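Local atomic coordinates of DynE7 (Micromonospora chersina, PDB entry 2XEM), a protein that probably hydrolyses a thioester-linked polyene intermediate, as the hot-dog fold thioesterase in the biosynthesis of the enediyne antitumour agent dynemicin. Residues His93-Ser98 and Val119-Arg124. Residues are numbered along the deposited sequence; the frame is centred on the assembly and turned at random.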
loop_
_atom_site.group_PDB
_atom_site.type_symbol
_atom_site.label_atom_id
_atom_site.label_comp_id
_atom_site.label_asym_id
_atom_site.label_seq_id
_atom_site.Cartn_x
_atom_site.Cartn_y
_atom_site.Cartn_z
ATOM N N HIS D 93 -29.742 5.660 -1.878
ATOM C CA HIS D 93 -28.453 5.777 -2.561
ATOM C C HIS D 93 -27.349 4.962 -1.833
ATOM O O HIS D 93 -26.234 4.903 -2.329
ATOM C CB HIS D 93 -28.058 7.275 -2.743
ATOM C CG HIS D 93 -27.601 7.952 -1.498
ATOM N ND1 HIS D 93 -26.291 8.361 -1.341
ATOM C CD2 HIS D 93 -28.296 8.271 -0.389
ATOM C CE1 HIS D 93 -26.232 8.910 -0.137
ATOM N NE2 HIS D 93 -27.415 8.881 0.470
ATOM N N ARG D 94 -27.659 4.355 -0.670
ATOM C CA ARG D 94 -26.687 3.592 0.119
ATOM C C ARG D 94 -26.779 2.078 -0.040
ATOM O O ARG D 94 -27.864 1.520 -0.184
ATOM C CB ARG D 94 -26.738 3.963 1.590
ATOM C CG ARG D 94 -26.017 5.244 1.895
ATOM C CD ARG D 94 -26.462 5.694 3.275
ATOM N NE ARG D 94 -25.844 6.961 3.656
ATOM C CZ ARG D 94 -25.334 7.239 4.852
ATOM N NH1 ARG D 94 -25.381 6.342 5.828
ATOM N NH2 ARG D 94 -24.781 8.424 5.085
ATOM N N ILE D 95 -25.617 1.424 -0.001
ATOM C CA ILE D 95 -25.451 -0.021 -0.125
ATOM C C ILE D 95 -24.598 -0.480 1.051
ATOM O O ILE D 95 -23.461 -0.042 1.182
ATOM C CB ILE D 95 -24.756 -0.393 -1.487
ATOM C CG1 ILE D 95 -25.540 0.136 -2.720
ATOM C CG2 ILE D 95 -24.498 -1.898 -1.574
ATOM C CD1 ILE D 95 -24.690 0.274 -3.988
ATOM N N ALA D 96 -25.121 -1.392 1.868
ATOM C CA ALA D 96 -24.356 -2.055 2.924
ATOM C C ALA D 96 -24.051 -3.471 2.471
ATOM O O ALA D 96 -24.956 -4.208 2.082
ATOM C CB ALA D 96 -25.145 -2.059 4.233
ATOM N N MET D 97 -22.761 -3.817 2.456
ATOM C CA MET D 97 -22.211 -5.126 2.085
ATOM C C MET D 97 -21.528 -5.734 3.283
ATOM O O MET D 97 -21.009 -4.989 4.111
ATOM C CB MET D 97 -21.147 -4.966 0.983
ATOM C CG MET D 97 -21.721 -4.608 -0.370
ATOM S SD MET D 97 -20.455 -3.837 -1.405
ATOM C CE MET D 97 -20.407 -2.150 -0.622
ATOM N N SER D 98 -21.531 -7.072 3.378
ATOM C CA SER D 98 -20.769 -7.826 4.377
ATOM C C SER D 98 -19.812 -8.808 3.713
ATOM O O SER D 98 -20.004 -9.181 2.555
ATOM C CB SER D 98 -21.691 -8.542 5.369
ATOM O OG SER D 98 -22.593 -9.396 4.684
ATOM N N VAL D 119 -21.463 1.941 1.315
ATOM C CA VAL D 119 -21.082 2.867 0.249
ATOM C C VAL D 119 -22.264 3.710 -0.217
ATOM O O VAL D 119 -23.410 3.264 -0.142
ATOM C CB VAL D 119 -20.370 2.184 -0.957
ATOM C CG1 VAL D 119 -19.163 1.368 -0.536
ATOM C CG2 VAL D 119 -21.353 1.375 -1.838
ATOM N N ALA D 120 -21.995 4.917 -0.685
ATOM C CA ALA D 120 -23.017 5.767 -1.289
ATOM C C ALA D 120 -22.663 5.991 -2.764
ATOM O O ALA D 120 -21.492 6.192 -3.094
ATOM C CB ALA D 120 -23.084 7.105 -0.554
ATOM N N CYS D 121 -23.661 5.916 -3.651
ATOM C CA CYS D 121 -23.494 6.248 -5.056
ATOM C C CYS D 121 -23.593 7.765 -5.197
ATOM O O CYS D 121 -24.579 8.369 -4.762
ATOM C CB CYS D 121 -24.548 5.538 -5.903
ATOM S SG CYS D 121 -24.416 3.733 -5.864
ATOM N N MET D 122 -22.560 8.373 -5.777
ATOM C CA MET D 122 -22.502 9.822 -5.958
ATOM C C MET D 122 -21.999 10.194 -7.336
ATOM O O MET D 122 -21.371 9.386 -8.013
ATOM C CB MET D 122 -21.627 10.517 -4.897
ATOM C CG MET D 122 -21.726 9.937 -3.508
ATOM S SD MET D 122 -22.033 11.197 -2.283
ATOM C CE MET D 122 -23.635 10.728 -1.832
ATOM N N ARG D 123 -22.273 11.426 -7.741
ATOM C CA ARG D 123 -21.733 12.010 -8.960
ATOM C C ARG D 123 -20.986 13.312 -8.644
ATOM O O ARG D 123 -21.328 14.009 -7.684
ATOM C CB ARG D 123 -22.827 12.167 -10.035
ATOM C CG ARG D 123 -23.346 13.579 -10.244
ATOM C CD ARG D 123 -24.808 13.715 -9.899
ATOM N NE ARG D 123 -25.629 13.990 -11.076
ATOM C CZ ARG D 123 -26.927 14.272 -11.034
ATOM N NH1 ARG D 123 -27.566 14.322 -9.871
ATOM N NH2 ARG D 123 -27.596 14.512 -12.155
ATOM N N ARG D 124 -19.930 13.604 -9.418
ATOM C CA ARG D 124 -19.200 14.867 -9.292
ATOM C C ARG D 124 -20.048 15.984 -9.889
ATOM O O ARG D 124 -20.391 15.928 -11.076
ATOM C CB ARG D 124 -17.793 14.793 -9.930
ATOM C CG ARG D 124 -17.726 14.058 -11.271
ATOM C CD ARG D 124 -16.301 13.911 -11.769
ATOM N NE ARG D 124 -15.900 15.024 -12.630
ATOM C CZ ARG D 124 -15.818 14.956 -13.956
ATOM N NH1 ARG D 124 -16.101 13.824 -14.590
ATOM N NH2 ARG D 124 -15.442 16.018 -14.657
#
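Where Ile95 pairs with Val119, the start of strand 94-105 meets the end of strand 110-124, the open end of an antiparallel beta hairpin in the sheet of the hot-dog fold. The two residues form a hydrogen-bonded pair: Val119 N reaches Ile95 O at 2.8 Å, and Ile95 N returns to Val119 O at 2.9 Å. Two residues further along each chain, one nearly straight hydrogen bond from Cys121 N to His93 O (3.1 Å, 169° at the hydrogen) extends the pairing to a residue just ahead of the strand.

On the face with Ile95, Val119 is the centre of the apolar packing. Met97 bends at chi3 (-76°), and its CE sits 3.7 Å from Val119 CG1 and almost as near CG2. Val119 CG2 also meets Ile95 CB, while Ile95 CD1 touches Cys121 SG at 3.9 Å. Leu87 and Leu90 of strand 80-91 also pack on Ile95.

The His93 ring lies on the side where Arg94 also points. Chi1 of 74° sets CG between backbone N and carbonyl carbon, and the ring beyond meets Ala120 obliquely, ND1 3.5 Å from Ala120 CB. Met122 CE approaches obliquely too, 3.6 Å from ND1, and Arg94 CG lies over one face toward the rim. Covered by these two methyls, ND1 has no hydrogen-bonding partner in the model; Cys121 O, at the ring edge 3.8 Å from ND1, is probably more compatible with a proton there than with a bare lone pair.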